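Local structure of alpha-L-arabinofuranosidase B (Aspergillus kawachii, 6SXT) at residues L322-S327 with C423-L428; E431-R436 with F475-A480; E332-R337 with W374-G379; C385-S390 with D419-P424. The protein releases terminal non-reducing alpha-L-arabinofuranose residues from arabinoxylan, arabinan and other plant polysaccharides by hydrolysis, and carries a separate arabinose-binding domain. One frame throughout, in Å; residues are numbered along the deposited sequence.

Contact 1: residues L322-S327 with C423-L428. With NAG (2-acetamido-2-deoxy-beta-D-glucopyranose), chain D.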
loop_
_atom_site.group_PDB
_atom_site.type_symbol
_atom_site.label_atom_id
_atom_site.label_comp_id
_atom_site.label_asym_id
_atom_site.label_seq_id
_atom_site.Cartn_x
_atom_site.Cartn_y
_atom_site.Cartn_z
ATOM N N LEU A 322 8.174 -11.209 2.667
ATOM C CA LEU A 322 6.718 -11.325 2.510
ATOM C C LEU A 322 6.202 -12.741 2.837
ATOM O O LEU A 322 4.984 -12.914 2.811
ATOM C CB LEU A 322 6.389 -11.034 1.036
ATOM C CG LEU A 322 6.332 -9.544 0.707
ATOM C CD1 LEU A 322 6.533 -9.297 -0.755
ATOM C CD2 LEU A 322 5.037 -8.894 1.192
ATOM N N VAL A 323 7.069 -13.691 3.131
ATOM C CA VAL A 323 6.683 -15.120 3.166
ATOM C C VAL A 323 6.959 -15.694 4.542
ATOM O O VAL A 323 7.963 -15.327 5.189
ATOM C CB VAL A 323 7.438 -15.878 2.067
ATOM C CG1 VAL A 323 7.131 -17.363 2.109
ATOM C CG2 VAL A 323 7.085 -15.298 0.734
ATOM N N SER A 324 6.060 -16.527 5.002
ATOM C CA SER A 324 6.286 -17.365 6.189
ATOM C C SER A 324 5.639 -18.728 5.982
ATOM O O SER A 324 4.846 -18.891 5.027
ATOM C CB SER A 324 5.759 -16.696 7.446
ATOM O OG SER A 324 4.359 -16.625 7.473
ATOM N N GLY A 325 5.878 -19.627 6.939
ATOM C CA GLY A 325 5.278 -20.967 6.868
ATOM C C GLY A 325 6.035 -21.860 5.885
ATOM O O GLY A 325 7.113 -21.541 5.391
ATOM N N PRO A 326 5.479 -23.065 5.630
ATOM C CA PRO A 326 6.143 -24.022 4.760
ATOM C C PRO A 326 6.523 -23.520 3.365
ATOM O O PRO A 326 7.568 -23.870 2.807
ATOM C CB PRO A 326 5.114 -25.149 4.654
ATOM C CG PRO A 326 3.835 -24.635 5.188
ATOM C CD PRO A 326 4.201 -23.522 6.149
ATOM N N SER A 327 5.715 -22.710 2.773
ATOM C CA SER A 327 6.157 -22.216 1.410
ATOM C C SER A 327 6.540 -23.313 0.368
ATOM O O SER A 327 6.184 -24.522 0.503
ATOM C CB SER A 327 7.290 -21.230 1.523
ATOM O OG SER A 327 7.386 -20.424 0.356
ATOM N N CYS A 423 1.386 -14.686 -1.653
ATOM C CA CYS A 423 2.498 -14.779 -0.712
ATOM C C CYS A 423 2.141 -15.783 0.361
ATOM O O CYS A 423 1.156 -15.602 1.076
ATOM C CB CYS A 423 2.767 -13.428 -0.077
ATOM S SG CYS A 423 3.163 -12.139 -1.319
ATOM N N PRO A 424 2.863 -16.919 0.473
ATOM C CA PRO A 424 2.543 -17.910 1.481
ATOM C C PRO A 424 2.745 -17.277 2.859
ATOM O O PRO A 424 3.730 -16.523 3.076
ATOM C CB PRO A 424 3.510 -19.053 1.230
ATOM C CG PRO A 424 3.915 -18.851 -0.219
ATOM C CD PRO A 424 3.928 -17.358 -0.433
ATOM N N GLN A 425 1.850 -17.677 3.739
ATOM C CA GLN A 425 1.888 -17.254 5.159
ATOM C C GLN A 425 1.643 -18.501 5.999
ATOM O O GLN A 425 0.763 -19.328 5.626
ATOM C CB GLN A 425 0.808 -16.213 5.378
ATOM C CG GLN A 425 0.852 -15.601 6.784
ATOM C CD GLN A 425 -0.163 -14.526 7.019
ATOM O OE1 GLN A 425 -0.609 -13.810 6.103
ATOM N NE2 GLN A 425 -0.514 -14.341 8.302
ATOM N N ALA A 426 2.336 -18.664 7.101
ATOM C CA ALA A 426 2.028 -19.778 8.017
ATOM C C ALA A 426 0.511 -19.815 8.226
ATOM O O ALA A 426 -0.115 -18.810 8.585
ATOM C CB ALA A 426 2.808 -19.577 9.306
ATOM N N ALA A 427 -0.142 -20.980 8.065
ATOM C CA ALA A 427 -1.599 -21.053 8.082
ATOM C C ALA A 427 -2.171 -20.434 9.356
ATOM O O ALA A 427 -1.657 -20.693 10.467
ATOM C CB ALA A 427 -2.094 -22.486 7.961
ATOM N N LEU A 428 -3.252 -19.710 9.209
ATOM C CA LEU A 428 -3.900 -19.065 10.368
ATOM C C LEU A 428 -4.373 -20.111 11.381
ATOM O O LEU A 428 -4.431 -19.786 12.577
ATOM C CB LEU A 428 -5.018 -18.148 9.948
ATOM C CG LEU A 428 -4.637 -16.982 9.045
ATOM C CD1 LEU A 428 -5.796 -15.991 8.972
ATOM C CD2 LEU A 428 -3.367 -16.292 9.475
HETATM C C1 NAG D . -1.305 -20.156 14.871
HETATM C C2 NAG D . -1.630 -21.591 15.268
HETATM C C3 NAG D . -0.332 -22.390 15.489
HETATM C C4 NAG D . 0.618 -22.236 14.289
HETATM C C5 NAG D . 0.706 -20.797 13.790
HETATM C C6 NAG D . 1.433 -20.698 12.425
HETATM C C7 NAG D . -3.842 -21.746 16.335
HETATM C C8 NAG D . -4.624 -21.670 17.602
HETATM N N2 NAG D . -2.510 -21.617 16.440
HETATM O O3 NAG D . -0.604 -23.807 15.739
HETATM O O4 NAG D . 1.901 -22.797 14.582
HETATM O O5 NAG D . -0.575 -20.162 13.631
HETATM O O6 NAG D . 0.759 -21.540 11.441
HETATM O O7 NAG D . -4.394 -21.928 15.249
HETATM O O HOH W 1 3.572 -14.219 4.680
#
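S324 N donates to P424 O (3.0 Å) where the irregular chain 322-327 runs beside strand 423-426, and the donor stands 37° out of the carbonyl plane. The side chain of S324 makes the second link. Its OG lies between its own backbone N and carbonyl carbon (chi1 69°). There it accepts the backbone bond of A426 N at 2.9 Å. P424 O has further company: the CA-H of V323 touches it, and a water donates to both P424 O and L322 O. R436 NH2 also bonds L322 O.

The apolar part is small. V323 lays CG2 against P424 CD (3.9 Å) and CG1 near P424 O. L322 CB comes to C423 SG at 4.1 Å. Further on, G325 CA is only 3.6 Å from A426 CA. G325 has positive phi, and there is no room for a side chain toward the strand. Next to this, the sugar NAG donates from O6 to A427 O (2.7 Å). A426 CB also touches O6.

The arrangement lays the linker that follows catalytic-domain strand 317-319 along a strand of the beta-trefoil arabinose-binding domain.

Contact 2: residues E431-R436 with F475-A480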
loop_
_atom_site.group_PDB
_atom_site.type_symbol
_atom_site.label_atom_id
_atom_site.label_comp_id
_atom_site.label_asym_id
_atom_site.label_seq_id
_atom_site.Cartn_x
_atom_site.Cartn_y
_atom_site.Cartn_z
ATOM N N GLU A 431 -2.460 -25.356 10.125
ATOM C CA GLU A 431 -2.455 -26.544 9.236
ATOM C C GLU A 431 -2.040 -26.096 7.831
ATOM O O GLU A 431 -2.932 -25.790 7.023
ATOM C CB GLU A 431 -3.835 -27.182 9.244
ATOM C CG GLU A 431 -4.333 -27.628 10.617
ATOM C CD GLU A 431 -5.663 -28.389 10.564
ATOM O OE1 GLU A 431 -5.775 -29.293 9.727
ATOM O OE2 GLU A 431 -6.559 -28.079 11.350
ATOM N N GLY A 432 -0.747 -26.078 7.575
ATOM C CA GLY A 432 -0.160 -25.787 6.253
ATOM C C GLY A 432 0.030 -24.304 6.020
ATOM O O GLY A 432 0.812 -23.653 6.768
ATOM N N THR A 433 -0.543 -23.785 4.938
ATOM C CA THR A 433 -0.258 -22.439 4.431
ATOM C C THR A 433 -1.562 -21.679 4.287
ATOM O O THR A 433 -2.605 -22.247 4.014
ATOM C CB THR A 433 0.488 -22.504 3.090
ATOM O OG1 THR A 433 0.987 -21.192 2.822
ATOM C CG2 THR A 433 -0.427 -22.959 1.966
ATOM N N SER A 434 -1.487 -20.365 4.428
ATOM C CA SER A 434 -2.514 -19.440 3.951
ATOM C C SER A 434 -1.875 -18.681 2.782
ATOM O O SER A 434 -0.718 -18.255 2.906
ATOM C CB SER A 434 -3.035 -18.510 5.019
ATOM O OG SER A 434 -3.637 -19.281 6.077
ATOM N N LEU A 435 -2.618 -18.401 1.733
ATOM C CA LEU A 435 -2.027 -17.750 0.547
ATOM C C LEU A 435 -2.601 -16.337 0.437
ATOM O O LEU A 435 -3.784 -16.135 0.095
ATOM C CB LEU A 435 -2.366 -18.604 -0.692
ATOM C CG LEU A 435 -1.671 -19.965 -0.703
ATOM C CD1 LEU A 435 -2.179 -20.813 -1.876
ATOM C CD2 LEU A 435 -0.192 -19.776 -0.822
ATOM N N ARG A 436 -1.774 -15.344 0.812
ATOM C CA ARG A 436 -2.226 -13.946 0.874
ATOM C C ARG A 436 -2.046 -13.299 -0.500
ATOM O O ARG A 436 -1.010 -13.438 -1.085
ATOM C CB ARG A 436 -1.369 -13.203 1.909
ATOM C CG ARG A 436 -1.894 -11.820 2.257
ATOM C CD ARG A 436 -1.120 -11.141 3.379
ATOM N NE ARG A 436 0.229 -10.907 2.929
ATOM C CZ ARG A 436 1.322 -11.608 3.280
ATOM N NH1 ARG A 436 1.263 -12.604 4.145
ATOM N NH2 ARG A 436 2.505 -11.328 2.725
ATOM N N PHE A 475 -4.674 -24.224 4.093
ATOM C CA PHE A 475 -4.597 -25.388 3.164
ATOM C C PHE A 475 -3.334 -26.161 3.430
ATOM O O PHE A 475 -2.247 -25.592 3.536
ATOM C CB PHE A 475 -4.631 -24.919 1.716
ATOM C CG PHE A 475 -5.868 -24.153 1.398
ATOM C CD1 PHE A 475 -7.053 -24.783 1.005
ATOM C CD2 PHE A 475 -5.904 -22.774 1.554
ATOM C CE1 PHE A 475 -8.178 -24.057 0.709
ATOM C CE2 PHE A 475 -7.041 -22.054 1.260
ATOM C CZ PHE A 475 -8.190 -22.676 0.840
ATOM N N GLU A 476 -3.434 -27.493 3.480
ATOM C CA GLU A 476 -2.246 -28.349 3.578
ATOM C C GLU A 476 -1.653 -28.581 2.203
ATOM O O GLU A 476 -2.407 -28.831 1.240
ATOM C CB GLU A 476 -2.607 -29.681 4.229
ATOM C CG GLU A 476 -2.825 -29.570 5.731
ATOM C CD GLU A 476 -1.556 -29.493 6.567
ATOM O OE1 GLU A 476 -0.441 -29.443 6.015
ATOM O OE2 GLU A 476 -1.712 -29.508 7.803
ATOM N N ILE A 477 -0.345 -28.525 2.114
ATOM C CA ILE A 477 0.426 -28.718 0.863
ATOM C C ILE A 477 0.730 -30.209 0.790
ATOM O O ILE A 477 1.411 -30.737 1.680
ATOM C CB ILE A 477 1.706 -27.894 0.834
ATOM C CG1 ILE A 477 1.449 -26.403 1.052
ATOM C CG2 ILE A 477 2.471 -28.157 -0.458
ATOM C CD1 ILE A 477 2.702 -25.632 1.410
ATOM N N GLU A 478 0.212 -30.837 -0.265
ATOM C CA GLU A 478 0.372 -32.291 -0.467
ATOM C C GLU A 478 1.029 -32.540 -1.813
ATOM O O GLU A 478 1.052 -31.679 -2.676
ATOM C CB GLU A 478 -0.971 -32.972 -0.264
ATOM C CG GLU A 478 -1.275 -32.972 1.209
ATOM C CD GLU A 478 -2.527 -33.638 1.675
ATOM O OE1 GLU A 478 -3.206 -34.275 0.818
ATOM O OE2 GLU A 478 -2.787 -33.501 2.879
ATOM N N THR A 479 1.567 -33.747 -1.944
ATOM C CA THR A 479 1.990 -34.292 -3.252
ATOM C C THR A 479 0.875 -34.071 -4.282
ATOM O O THR A 479 -0.285 -34.308 -3.961
ATOM C CB THR A 479 2.230 -35.807 -3.105
ATOM O OG1 THR A 479 3.142 -36.012 -2.025
ATOM C CG2 THR A 479 2.803 -36.406 -4.362
ATOM N N ALA A 480 1.238 -33.625 -5.472
ATOM C CA ALA A 480 0.264 -33.427 -6.565
ATOM C C ALA A 480 -0.345 -34.785 -6.967
ATOM O O ALA A 480 0.369 -35.794 -7.080
ATOM C CB ALA A 480 0.915 -32.790 -7.730
HETATM O O HOH W 2 -4.232 -30.795 8.631
#
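T433 and F475 pair through two backbone hydrogen bonds. T433 N donates to F475 O at 2.9 Å, and F475 N returns the bond to T433 O at the same length. This is a single antiparallel hydrogen-bonded bridge. The CA-H of G432 adds a contact to F475 O.

T433 CG2 does the side-chain packing. With OG1 anti to the backbone N (chi1 -167°), CG2 takes the place between the backbone N and the carbonyl carbon. From there it touches I477 CG1 at 4.0 Å and also meets F475 O. The F475 ring has T433 O at its edge, near the ring plane.

At the other end E476 folds back over the backbone of E431 and G432. The bend at chi2 (-78°) places CD beside G432 N, 3.7 Å away. OE2 then lies 3.4 Å from E431 CA. The two acids come close, with E431 OE1 4.5 Å from E476 OE2, and the like charges probably repel each other. A water donates to E476 OE2 at 2.9 Å. Its link to E431 OE1 is too short to be trusted.

Outside this shell, S434 bonds to Q425 through the backbone, and E476 bonds likewise to R337. I477 rests on V334 and L336. F475 packs on F445 and lies about 4 Å from the side chains of H447 and L452, which bind substrate. The bridge joins the last strand, 475-479, to strand 433-437, as in a beta-trefoil, and it probably backs a sugar-binding site of the arabinose-binding domain.

Contact 3: residues E332-R337 with W374-G379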
loop_
_atom_site.group_PDB
_atom_site.type_symbol
_atom_site.label_atom_id
_atom_site.label_comp_id
_atom_site.label_asym_id
_atom_site.label_seq_id
_atom_site.Cartn_x
_atom_site.Cartn_y
_atom_site.Cartn_z
ATOM N N GLU A 332 7.992 -26.985 -8.301
ATOM C CA GLU A 332 7.257 -27.929 -7.454
ATOM C C GLU A 332 5.836 -28.080 -7.988
ATOM O O GLU A 332 5.240 -27.077 -8.369
ATOM C CB GLU A 332 7.219 -27.366 -6.027
ATOM C CG GLU A 332 6.650 -28.255 -4.962
ATOM C CD GLU A 332 6.597 -27.619 -3.586
ATOM O OE1 GLU A 332 7.063 -26.463 -3.454
ATOM O OE2 GLU A 332 6.034 -28.227 -2.657
ATOM N N VAL A 333 5.284 -29.290 -7.978
ATOM C CA VAL A 333 3.852 -29.498 -8.281
ATOM C C VAL A 333 3.155 -29.962 -7.023
ATOM O O VAL A 333 3.654 -30.876 -6.376
ATOM C CB VAL A 333 3.673 -30.517 -9.432
ATOM C CG1 VAL A 333 2.254 -30.466 -9.944
ATOM C CG2 VAL A 333 4.680 -30.229 -10.530
ATOM N N VAL A 334 2.039 -29.352 -6.682
ATOM C CA VAL A 334 1.369 -29.605 -5.393
ATOM C C VAL A 334 -0.114 -29.819 -5.601
ATOM O O VAL A 334 -0.675 -29.351 -6.601
ATOM C CB VAL A 334 1.597 -28.422 -4.408
ATOM C CG1 VAL A 334 3.077 -28.186 -4.183
ATOM C CG2 VAL A 334 0.884 -27.168 -4.875
ATOM N N SER A 335 -0.754 -30.385 -4.578
ATOM C CA SER A 335 -2.202 -30.298 -4.409
ATOM C C SER A 335 -2.416 -29.608 -3.059
ATOM O O SER A 335 -1.553 -29.736 -2.167
ATOM C CB SER A 335 -2.902 -31.662 -4.507
ATOM O OG SER A 335 -2.742 -32.159 -5.850
ATOM N N LEU A 336 -3.502 -28.895 -2.948
ATOM C CA LEU A 336 -3.784 -28.026 -1.759
ATOM C C LEU A 336 -5.082 -28.538 -1.153
ATOM O O LEU A 336 -6.184 -28.406 -1.740
ATOM C CB LEU A 336 -3.857 -26.555 -2.220
ATOM C CG LEU A 336 -2.549 -26.014 -2.768
ATOM C CD1 LEU A 336 -2.763 -24.682 -3.435
ATOM C CD2 LEU A 336 -1.493 -25.878 -1.677
ATOM N N ARG A 337 -4.984 -29.059 0.058
ATOM C CA ARG A 337 -6.111 -29.738 0.732
ATOM C C ARG A 337 -6.809 -28.815 1.721
ATOM O O ARG A 337 -6.100 -28.127 2.497
ATOM C CB ARG A 337 -5.622 -30.981 1.470
ATOM C CG ARG A 337 -6.796 -31.818 1.978
ATOM C CD ARG A 337 -6.378 -33.141 2.595
ATOM N NE ARG A 337 -5.452 -32.961 3.699
ATOM C CZ ARG A 337 -5.791 -32.579 4.926
ATOM N NH1 ARG A 337 -7.041 -32.334 5.235
ATOM N NH2 ARG A 337 -4.857 -32.469 5.851
ATOM N N TRP A 374 -1.123 -28.279 -9.248
ATOM C CA TRP A 374 -0.681 -26.888 -9.512
ATOM C C TRP A 374 0.835 -26.830 -9.539
ATOM O O TRP A 374 1.487 -27.297 -8.586
ATOM C CB TRP A 374 -1.267 -25.972 -8.429
ATOM C CG TRP A 374 -2.762 -26.021 -8.364
ATOM C CD1 TRP A 374 -3.532 -26.804 -7.555
ATOM C CD2 TRP A 374 -3.658 -25.385 -9.273
ATOM N NE1 TRP A 374 -4.850 -26.606 -7.822
ATOM C CE2 TRP A 374 -4.958 -25.758 -8.888
ATOM C CE3 TRP A 374 -3.486 -24.489 -10.331
ATOM C CZ2 TRP A 374 -6.091 -25.260 -9.521
ATOM C CZ3 TRP A 374 -4.600 -24.020 -10.974
ATOM C CH2 TRP A 374 -5.886 -24.408 -10.571
ATOM N N THR A 375 1.405 -26.317 -10.600
ATOM C CA THR A 375 2.838 -26.048 -10.720
ATOM C C THR A 375 3.092 -24.680 -10.061
ATOM O O THR A 375 2.522 -23.689 -10.486
ATOM C CB THR A 375 3.315 -26.055 -12.159
ATOM O OG1 THR A 375 2.873 -27.298 -12.764
ATOM C CG2 THR A 375 4.822 -25.914 -12.209
ATOM N N VAL A 376 3.964 -24.692 -9.084
ATOM C CA VAL A 376 4.292 -23.425 -8.362
ATOM C C VAL A 376 5.420 -22.765 -9.121
ATOM O O VAL A 376 6.428 -23.427 -9.475
ATOM C CB VAL A 376 4.645 -23.708 -6.892
ATOM C CG1 VAL A 376 4.767 -22.365 -6.146
ATOM C CG2 VAL A 376 3.588 -24.540 -6.220
ATOM N N VAL A 377 5.272 -21.494 -9.449
ATOM C CA VAL A 377 6.327 -20.772 -10.160
ATOM C C VAL A 377 6.633 -19.474 -9.401
ATOM O O VAL A 377 5.791 -18.978 -8.635
ATOM C CB VAL A 377 5.958 -20.495 -11.603
ATOM C CG1 VAL A 377 5.500 -21.778 -12.328
ATOM C CG2 VAL A 377 4.940 -19.448 -11.766
ATOM N N THR A 378 7.780 -18.931 -9.696
ATOM C CA THR A 378 8.159 -17.606 -9.159
ATOM C C THR A 378 7.010 -16.640 -9.405
ATOM O O THR A 378 6.455 -16.514 -10.523
ATOM C CB THR A 378 9.470 -17.120 -9.769
ATOM O OG1 THR A 378 10.399 -18.163 -9.531
ATOM C CG2 THR A 378 9.924 -15.817 -9.134
ATOM N N GLY A 379 6.682 -15.853 -8.359
ATOM C CA GLY A 379 5.572 -14.907 -8.457
ATOM C C GLY A 379 5.726 -13.977 -9.629
ATOM O O GLY A 379 6.807 -13.343 -9.830
#
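V334 faces W374 and V376 across two antiparallel strands of the beta-trefoil arabinose-binding domain. The strand axes are strongly splayed, with 117° between their directions, and the pairing is short.

V334 and W374 form the hydrogen-bonded pair, and their side chains share one face of the sheet. V334 CG2 lies between its own backbone N and carbonyl carbon (chi1 of CG1 -58°). This branch does the touching, with V376 CG2 at 4.0 Å and W374 CB at 4.3 Å. The two valines cross obliquely. The indole of W374 turns its CD1 side toward V334 O, which approaches at a slant. Its NE1 donates to I348 O, so the buried ring nitrogen is satisfied. I477 packs on V334 from the next strand, and F386 and F388 reach V376 from the other neighbour.

V333 and T375 form the non-hydrogen-bonded pair on the opposite face. Their contact is lighter: V333 CG2 stands 4.1 Å from T375 OG1. V333 CG1 rests instead on the carbonyl of W374, 3.5 Å from its O.

The backbone joins these residues by three bonds. V334 N donates to W374 O, and W374 N to V334 O, both at 2.9 Å. The third comes at the end of the pairing, where V376 N points almost straight down the C=O of E332 and reaches its O at 2.8 Å.

Contact 4: residues C385-S390 with D419-P424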
loop_
_atom_site.group_PDB
_atom_site.type_symbol
_atom_site.label_atom_id
_atom_site.label_comp_id
_atom_site.label_asym_id
_atom_site.label_seq_id
_atom_site.Cartn_x
_atom_site.Cartn_y
_atom_site.Cartn_z
ATOM N N CYS A 385 7.327 -14.147 -3.815
ATOM C CA CYS A 385 6.013 -14.771 -3.728
ATOM C C CYS A 385 5.892 -15.758 -4.898
ATOM O O CYS A 385 6.936 -16.142 -5.497
ATOM C CB CYS A 385 4.935 -13.726 -3.682
ATOM S SG CYS A 385 5.183 -12.684 -2.184
ATOM N N PHE A 386 4.689 -16.276 -5.096
ATOM C CA PHE A 386 4.470 -17.412 -6.030
ATOM C C PHE A 386 3.226 -17.145 -6.864
ATOM O O PHE A 386 2.281 -16.378 -6.526
ATOM C CB PHE A 386 4.414 -18.743 -5.287
ATOM C CG PHE A 386 5.690 -19.072 -4.571
ATOM C CD1 PHE A 386 6.759 -19.614 -5.253
ATOM C CD2 PHE A 386 5.875 -18.707 -3.246
ATOM C CE1 PHE A 386 7.954 -19.883 -4.614
ATOM C CE2 PHE A 386 7.066 -18.971 -2.608
ATOM C CZ PHE A 386 8.117 -19.540 -3.287
ATOM N N SER A 387 3.196 -17.897 -7.997
ATOM C CA SER A 387 2.003 -17.989 -8.849
ATOM C C SER A 387 1.730 -19.486 -9.100
ATOM O O SER A 387 2.694 -20.272 -9.037
ATOM C CB SER A 387 2.190 -17.210 -10.122
ATOM O OG SER A 387 2.409 -15.797 -9.870
ATOM N N PHE A 388 0.464 -19.835 -9.268
ATOM C CA PHE A 388 0.007 -21.241 -9.311
ATOM C C PHE A 388 -0.531 -21.537 -10.707
ATOM O O PHE A 388 -1.507 -20.945 -11.121
ATOM C CB PHE A 388 -1.031 -21.468 -8.227
ATOM C CG PHE A 388 -0.426 -21.311 -6.854
ATOM C CD1 PHE A 388 0.134 -22.389 -6.213
ATOM C CD2 PHE A 388 -0.314 -20.065 -6.272
ATOM C CE1 PHE A 388 0.768 -22.251 -4.990
ATOM C CE2 PHE A 388 0.307 -19.933 -5.035
ATOM C CZ PHE A 388 0.837 -21.018 -4.403
ATOM N N GLU A 389 0.238 -22.317 -11.448
ATOM C CA GLU A 389 -0.043 -22.640 -12.869
ATOM C C GLU A 389 -0.787 -23.981 -12.924
ATOM O O GLU A 389 -0.407 -24.923 -12.266
ATOM C CB GLU A 389 1.273 -22.750 -13.629
ATOM C CG GLU A 389 1.059 -22.952 -15.122
ATOM C CD GLU A 389 2.352 -23.177 -15.844
ATOM O OE1 GLU A 389 3.359 -23.369 -15.153
ATOM O OE2 GLU A 389 2.381 -22.982 -17.039
ATOM N N SER A 390 -1.863 -24.025 -13.691
ATOM C CA SER A 390 -2.668 -25.247 -13.928
ATOM C C SER A 390 -1.801 -26.328 -14.590
ATOM O O SER A 390 -1.008 -26.033 -15.506
ATOM C CB SER A 390 -3.864 -24.915 -14.750
ATOM O OG SER A 390 -4.542 -26.129 -15.134
ATOM N N ASP A 419 -2.543 -9.677 -10.117
ATOM C CA ASP A 419 -3.765 -10.409 -9.723
ATOM C C ASP A 419 -3.442 -11.897 -9.514
ATOM O O ASP A 419 -4.273 -12.612 -8.940
ATOM C CB ASP A 419 -4.798 -10.345 -10.867
ATOM C CG ASP A 419 -5.448 -9.005 -11.190
ATOM O OD1 ASP A 419 -5.297 -8.037 -10.366
ATOM O OD2 ASP A 419 -6.205 -8.951 -12.260
ATOM N N ALA A 420 -2.284 -12.363 -9.970
ATOM C CA ALA A 420 -1.906 -13.802 -9.959
ATOM C C ALA A 420 -0.753 -14.092 -8.999
ATOM O O ALA A 420 -0.172 -15.171 -9.042
ATOM C CB ALA A 420 -1.562 -14.254 -11.370
ATOM N N THR A 421 -0.378 -13.137 -8.134
ATOM C CA THR A 421 0.758 -13.341 -7.218
ATOM C C THR A 421 0.245 -13.472 -5.793
ATOM O O THR A 421 -0.546 -12.628 -5.346
ATOM C CB THR A 421 1.761 -12.194 -7.365
ATOM O OG1 THR A 421 2.232 -12.150 -8.706
ATOM C CG2 THR A 421 2.955 -12.356 -6.472
ATOM N N PHE A 422 0.701 -14.507 -5.121
ATOM C CA PHE A 422 0.242 -14.827 -3.747
ATOM C C PHE A 422 1.457 -15.134 -2.909
ATOM O O PHE A 422 2.421 -15.807 -3.327
ATOM C CB PHE A 422 -0.756 -15.983 -3.776
ATOM C CG PHE A 422 -1.996 -15.630 -4.550
ATOM C CD1 PHE A 422 -3.095 -15.006 -3.984
ATOM C CD2 PHE A 422 -2.030 -15.882 -5.913
ATOM C CE1 PHE A 422 -4.202 -14.635 -4.724
ATOM C CE2 PHE A 422 -3.146 -15.544 -6.655
ATOM C CZ PHE A 422 -4.217 -14.885 -6.089
ATOM N N CYS A 423 1.386 -14.686 -1.653
ATOM C CA CYS A 423 2.498 -14.779 -0.712
ATOM C C CYS A 423 2.141 -15.783 0.361
ATOM O O CYS A 423 1.156 -15.602 1.076
ATOM C CB CYS A 423 2.767 -13.428 -0.077
ATOM S SG CYS A 423 3.163 -12.139 -1.319
ATOM N N PRO A 424 2.863 -16.919 0.473
ATOM C CA PRO A 424 2.543 -17.910 1.481
ATOM C C PRO A 424 2.745 -17.277 2.859
ATOM O O PRO A 424 3.730 -16.523 3.076
ATOM C CB PRO A 424 3.510 -19.053 1.230
ATOM C CG PRO A 424 3.915 -18.851 -0.219
ATOM C CD PRO A 424 3.928 -17.358 -0.433
HETATM O O HOH W 3 -1.342 -17.638 -9.239
#
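C385 and C423 are joined by a disulfide where two strands of the beta-trefoil arabinose-binding domain meet. The SG-SG distance is 2.3 Å, somewhat long for such a bond, and the torsion about it is 92°. The bond ties the residue just before strand 386-390 to strand 422-426.

Beside it the backbones make one antiparallel hydrogen-bonded pair. F386 N donates to F422 O at 2.9 Å, and F422 N to F386 O at 2.8 Å. The CA-H of T421 also touches F386 O.

S387 supplies a side-chain bond. Its OG donates to A420 O at 2.8 Å and stands 46° out of the carbonyl plane. A water donates to the same oxygen and accepts from F388 N, so A420 O has two partners. S387 OG in turn bonds L380 N. The anchored residue A420 follows D419, which binds substrate and has its own salt bridge to R399.

The apolar contacts flank these bonds. T421 CG2 lies 3.7 Å from C385 CB. The edge of the F388 ring comes to F422 CB, with CE2 4.3 Å away. Further out, F328 meets F388 and F445 meets F422, both edge-to-face. F386 and P424 cross at about a right angle: P424 CD lies in the ring plane at the edge of F386, and P424 CG is 3.6 Å from CD2.

All four contacts lie in the arabinose-binding domain. Contact 4 is the buried one, and it alone is covalent. Contacts 1, 2 and 3 are partly buried. Contact 1 lies by a glycan. A serine hydroxyl bonds a backbone atom in both contacts 1 and 4: S324 OG accepts, S387 OG donates. These two contacts share C423 and P424 and use the same edge of strand 422-426, at successive points along it. Its other edge pairs with 433-437, which carries contact 2. Contacts 2 and 3 meet through strands 475-479 and 333-338, where E478 forms a salt bridge with R337. Contacts 3 and 4 meet through strands 374-378 and 386-390, with V376 packed on F386. Valines and a tryptophan mark contact 3; close acidic groups mark contact 2.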